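Local coordinates for bifunctional protein PutA (Bdellovibrio bacteriovorus, PDB 5UR2) that probably oxidises proline to glutamate in two steps, pairing a flavin-dependent proline dehydrogenase with an NAD-dependent L-glutamate gamma-semialdehyde dehydrogenase, at residues B[773-776]-B[777-780]; B[808-811]-B[812-816]. All blocks are in the same frame, centred on the assembly; numbering follows the deposited sequence.

Contact 1 of 2, residues B[773-776]-B[777-780]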
loop_
_atom_site.group_PDB
_atom_site.type_symbol
_atom_site.label_atom_id
_atom_site.label_comp_id
_atom_site.label_asym_id
_atom_site.label_seq_id
_atom_site.Cartn_x
_atom_site.Cartn_y
_atom_site.Cartn_z
ATOM N N PHE B 773 -15.202 -7.896 -31.631
ATOM C CA PHE B 773 -14.792 -7.353 -32.916
ATOM C C PHE B 773 -14.147 -5.969 -32.829
ATOM O O PHE B 773 -13.585 -5.504 -33.825
ATOM C CB PHE B 773 -15.996 -7.325 -33.883
ATOM C CG PHE B 773 -16.575 -8.701 -34.175
ATOM C CD1 PHE B 773 -15.749 -9.753 -34.569
ATOM C CD2 PHE B 773 -17.940 -8.949 -34.038
ATOM C CE1 PHE B 773 -16.271 -11.022 -34.837
ATOM C CE2 PHE B 773 -18.469 -10.227 -34.300
ATOM C CZ PHE B 773 -17.632 -11.257 -34.708
ATOM N N GLY B 774 -14.170 -5.314 -31.672
ATOM C CA GLY B 774 -13.384 -4.106 -31.480
ATOM C C GLY B 774 -11.911 -4.326 -31.790
ATOM O O GLY B 774 -11.326 -5.307 -31.323
ATOM N N PHE B 775 -11.320 -3.423 -32.590
ATOM C CA PHE B 775 -9.992 -3.535 -33.202
ATOM C C PHE B 775 -9.797 -4.927 -33.798
ATOM O O PHE B 775 -8.708 -5.514 -33.724
ATOM C CB PHE B 775 -8.871 -3.175 -32.217
ATOM C CG PHE B 775 -7.542 -2.924 -32.888
ATOM C CD1 PHE B 775 -7.487 -2.352 -34.159
ATOM C CD2 PHE B 775 -6.345 -3.271 -32.260
ATOM C CE1 PHE B 775 -6.253 -2.132 -34.811
ATOM C CE2 PHE B 775 -5.114 -3.063 -32.892
ATOM C CZ PHE B 775 -5.067 -2.490 -34.171
ATOM N N SER B 776 -10.869 -5.455 -34.393
ATOM C CA SER B 776 -10.841 -6.731 -35.098
ATOM C C SER B 776 -10.330 -7.847 -34.193
ATOM O O SER B 776 -9.609 -8.741 -34.630
ATOM C CB SER B 776 -10.012 -6.630 -36.377
ATOM O OG SER B 776 -10.503 -5.579 -37.201
ATOM N N GLY B 777 -10.675 -7.763 -32.908
ATOM C CA GLY B 777 -10.323 -8.797 -31.967
ATOM C C GLY B 777 -8.858 -8.843 -31.602
ATOM O O GLY B 777 -8.440 -9.780 -30.918
ATOM N N GLN B 778 -8.070 -7.847 -32.009
ATOM C CA GLN B 778 -6.626 -7.849 -31.761
ATOM C C GLN B 778 -6.296 -7.228 -30.398
ATOM O O GLN B 778 -5.561 -6.246 -30.284
ATOM C CB GLN B 778 -5.897 -7.119 -32.888
ATOM C CG GLN B 778 -6.175 -7.669 -34.317
ATOM C CD GLN B 778 -5.402 -6.903 -35.402
ATOM O OE1 GLN B 778 -4.453 -7.432 -35.991
ATOM N NE2 GLN B 778 -5.797 -5.649 -35.649
ATOM N N LYS B 779 -6.861 -7.822 -29.347
ATOM C CA LYS B 779 -6.621 -7.394 -27.977
ATOM C C LYS B 779 -6.404 -8.619 -27.115
ATOM O O LYS B 779 -6.997 -9.672 -27.366
ATOM C CB LYS B 779 -7.781 -6.571 -27.399
ATOM C CG LYS B 779 -8.190 -5.380 -28.253
ATOM C CD LYS B 779 -9.257 -4.503 -27.582
ATOM C CE LYS B 779 -9.690 -3.366 -28.551
ATOM N NZ LYS B 779 -10.683 -2.416 -27.979
ATOM N N CYS B 780 -5.518 -8.496 -26.130
ATOM C CA CYS B 780 -5.351 -9.596 -25.190
ATOM C C CYS B 780 -6.606 -9.822 -24.366
ATOM O O CYS B 780 -6.801 -10.923 -23.841
ATOM C CB CYS B 780 -4.149 -9.342 -24.258
ATOM S SG CYS B 780 -2.485 -9.393 -25.045
#
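The carbonyl oxygen Phe775 O is gripped twice by one residue three places on. Gln778 N donates to it over 3.0 Å with an N-H...O angle of 162°, and the side-chain amide of the same glutamine adds a weak bond, Gln778 NE2 to Phe775 O at 3.5 Å. One residue earlier a second backbone bond of the same kind forms: Gly777 N reaches back to Gly774 O at 3.0 Å, and before it Ser776 N to Phe773 O, so the chain leaving helix 761-773 continues through successive i to i+3 bonds. Phe775, Ser776 and Gly777 all take positive phi, which curls the chain in the left-handed sense. Gln778 then sits at the centre of an inverse gamma turn, which leads the chain on toward Cys780.

The side chains lock onto this coil. With Phe775 CG anti to its own nitrogen (chi1 -165°), the ring swings to the side of the carbonyl carbon, where one face meets the glutamine amide. Gln778 NE2 hovers 3.5 Å above that face of the Phe775 ring, nearer its rim than its centre, with amide and ring planes 51° apart. The amide thus gives an N-H to Phe775 O while resting on the aromatic face; its oxygen, Gln778 OE1, takes a weak bond from Val823 N. Lys779, extended beyond CG, runs past the turn, its CE 3.8 Å from Phe775 CB, and ends in a salt bridge with Glu589. Ser776 OG is hydrogen-bonded to Gly820 O.

Cys780, the predicted nucleophile of the aldehyde dehydrogenase family, follows directly. With Gln778 O also held by Asn642 ND2 and Cys780 O by Asn751 ND2, backbone hydrogen bonds and asparagine amides hold the chain up to and including Cys780, which is consistent with a fixed position for its thiol.

Contact 2 of 2, residues B[808-811]-B[812-816]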
loop_
_atom_site.group_PDB
_atom_site.type_symbol
_atom_site.label_atom_id
_atom_site.label_comp_id
_atom_site.label_asym_id
_atom_site.label_seq_id
_atom_site.Cartn_x
_atom_site.Cartn_y
_atom_site.Cartn_z
ATOM N N GLU B 808 -19.761 -2.465 -40.108
ATOM C CA GLU B 808 -19.075 -2.140 -41.350
ATOM C C GLU B 808 -17.562 -2.277 -41.195
ATOM O O GLU B 808 -16.991 -1.888 -40.174
ATOM C CB GLU B 808 -19.435 -0.722 -41.802
ATOM C CG GLU B 808 -20.937 -0.489 -41.932
ATOM C CD GLU B 808 -21.280 0.800 -42.658
ATOM O OE1 GLU B 808 -20.687 1.070 -43.732
ATOM O OE2 GLU B 808 -22.128 1.554 -42.136
ATOM N N ILE B 809 -16.921 -2.821 -42.223
ATOM C CA ILE B 809 -15.475 -3.022 -42.259
ATOM C C ILE B 809 -14.908 -2.081 -43.316
ATOM O O ILE B 809 -15.309 -2.142 -44.484
ATOM C CB ILE B 809 -15.121 -4.484 -42.575
ATOM C CG1 ILE B 809 -15.787 -5.444 -41.583
ATOM C CG2 ILE B 809 -13.621 -4.688 -42.599
ATOM C CD1 ILE B 809 -17.106 -6.026 -42.078
ATOM N N HIS B 810 -13.996 -1.205 -42.919
ATOM C CA HIS B 810 -13.432 -0.221 -43.830
ATOM C C HIS B 810 -11.974 0.024 -43.491
ATOM O O HIS B 810 -11.528 -0.278 -42.375
ATOM C CB HIS B 810 -14.170 1.124 -43.759
ATOM C CG HIS B 810 -15.586 1.066 -44.210
ATOM N ND1 HIS B 810 -15.939 0.843 -45.525
ATOM C CD2 HIS B 810 -16.743 1.253 -43.533
ATOM C CE1 HIS B 810 -17.255 0.866 -45.631
ATOM N NE2 HIS B 810 -17.768 1.111 -44.437
ATOM N N PRO B 811 -11.213 0.620 -44.417
ATOM C CA PRO B 811 -9.934 1.218 -44.042
ATOM C C PRO B 811 -10.111 2.076 -42.802
ATOM O O PRO B 811 -11.144 2.728 -42.618
ATOM C CB PRO B 811 -9.564 2.065 -45.262
ATOM C CG PRO B 811 -10.200 1.354 -46.414
ATOM C CD PRO B 811 -11.497 0.780 -45.858
ATOM N N ALA B 812 -9.108 2.035 -41.928
ATOM C CA ALA B 812 -9.236 2.701 -40.636
ATOM C C ALA B 812 -9.403 4.208 -40.803
ATOM O O ALA B 812 -10.034 4.866 -39.971
ATOM C CB ALA B 812 -8.019 2.365 -39.762
ATOM N N GLU B 813 -8.866 4.764 -41.887
ATOM C CA GLU B 813 -8.999 6.192 -42.131
ATOM C C GLU B 813 -10.453 6.613 -42.271
ATOM O O GLU B 813 -10.798 7.748 -41.937
ATOM C CB GLU B 813 -8.200 6.557 -43.377
ATOM C CG GLU B 813 -8.306 7.985 -43.819
ATOM C CD GLU B 813 -7.448 8.265 -45.044
ATOM O OE1 GLU B 813 -6.828 7.311 -45.589
ATOM O OE2 GLU B 813 -7.409 9.443 -45.460
ATOM N N ASN B 814 -11.314 5.716 -42.739
ATOM C CA ASN B 814 -12.735 6.016 -42.937
ATOM C C ASN B 814 -13.459 6.064 -41.595
ATOM O O ASN B 814 -13.487 5.052 -40.888
ATOM C CB ASN B 814 -13.353 4.956 -43.857
ATOM C CG ASN B 814 -14.810 5.257 -44.226
ATOM O OD1 ASN B 814 -15.548 5.896 -43.470
ATOM N ND2 ASN B 814 -15.224 4.786 -45.401
ATOM N N PRO B 815 -14.071 7.193 -41.215
ATOM C CA PRO B 815 -14.722 7.271 -39.898
ATOM C C PRO B 815 -15.890 6.310 -39.725
ATOM O O PRO B 815 -16.330 6.113 -38.588
ATOM C CB PRO B 815 -15.192 8.732 -39.812
ATOM C CG PRO B 815 -15.364 9.146 -41.256
ATOM C CD PRO B 815 -14.259 8.421 -42.008
ATOM N N LYS B 816 -16.405 5.716 -40.797
ATOM C CA LYS B 816 -17.498 4.758 -40.687
ATOM C C LYS B 816 -17.017 3.348 -40.347
ATOM O O LYS B 816 -17.844 2.441 -40.208
ATOM C CB LYS B 816 -18.309 4.735 -41.993
ATOM C CG LYS B 816 -19.744 4.237 -41.858
ATOM C CD LYS B 816 -20.600 5.179 -41.018
ATOM C CE LYS B 816 -21.995 4.622 -40.789
ATOM N NZ LYS B 816 -21.971 3.437 -39.885
#
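A type I beta turn from Pro811 to Asn814, followed at once by an Asx turn, folds the loop between helices 790-806 and 825-841 back on itself. The first turn is closed by Asn814 N, which donates to Pro811 O over 3.0 Å. In the second, Asn814 OD1 accepts from Lys816 N at 2.8 Å with an N-H...O angle of 165°. Asn814 CG lies anti to the backbone nitrogen (chi1 -175°), which places the amide beside the carbonyl carbon; rotation about CB-CG then directs OD1 to the chain ahead and lays ND2 over His810.

That amide and the imidazole are stacked, their planes 22° apart, with Asn814 ND2 3.9 Å above one face of the His810 ring and displaced toward its rim. Around the edge of the same ring come two oxygens, both close to its plane. Glu808 OE1 accepts a nearly straight bond from His810 NE2 at 3.0 Å, and Lys816 O approaches His810 CD2. Ring rotation is therefore restrained from face and edge together.

Glu808 links the histidine to the lysine by using one carboxylate oxygen for each. Its negative charge would probably favour the N-H donated by His810 NE2. Beyond the loop, Lys816 NZ also donates to Gln205 O, and Glu813 forms a salt bridge with Lys490, tying the turn to more distant parts of the chain. Lys816 bends at chi2 and again at chi4, which curls its end round the glutamate: CG and CE pass along one side of the carboxylate, CE nearest OE2, and NZ closes a 2.9 Å salt bridge with Glu808 OE2 from above the carboxylate plane.

In the fold
Contacts 1 and 2 follow one another along the chain inside the aldehyde dehydrogenase portion of the protein, separated by strand 783-789 and helix 790-806. Their centres lie 15 Å apart, and their nearest atoms approach to about 6 Å without touching. The shared neighbour is the loop after 816: Met819 packs against Ser776 in contact 1 and makes backbone hydrogen bonds with Glu808 and His810 in contact 2. Contact 1 carries the predicted catalytic Cys780, and its Lys779 side chain lies about 8 Å from that of the predicted active-site Glu746. Contact 2 is away from these sites; through Lys816 it instead meets Tyr203 and Gln205 of the proline dehydrogenase portion.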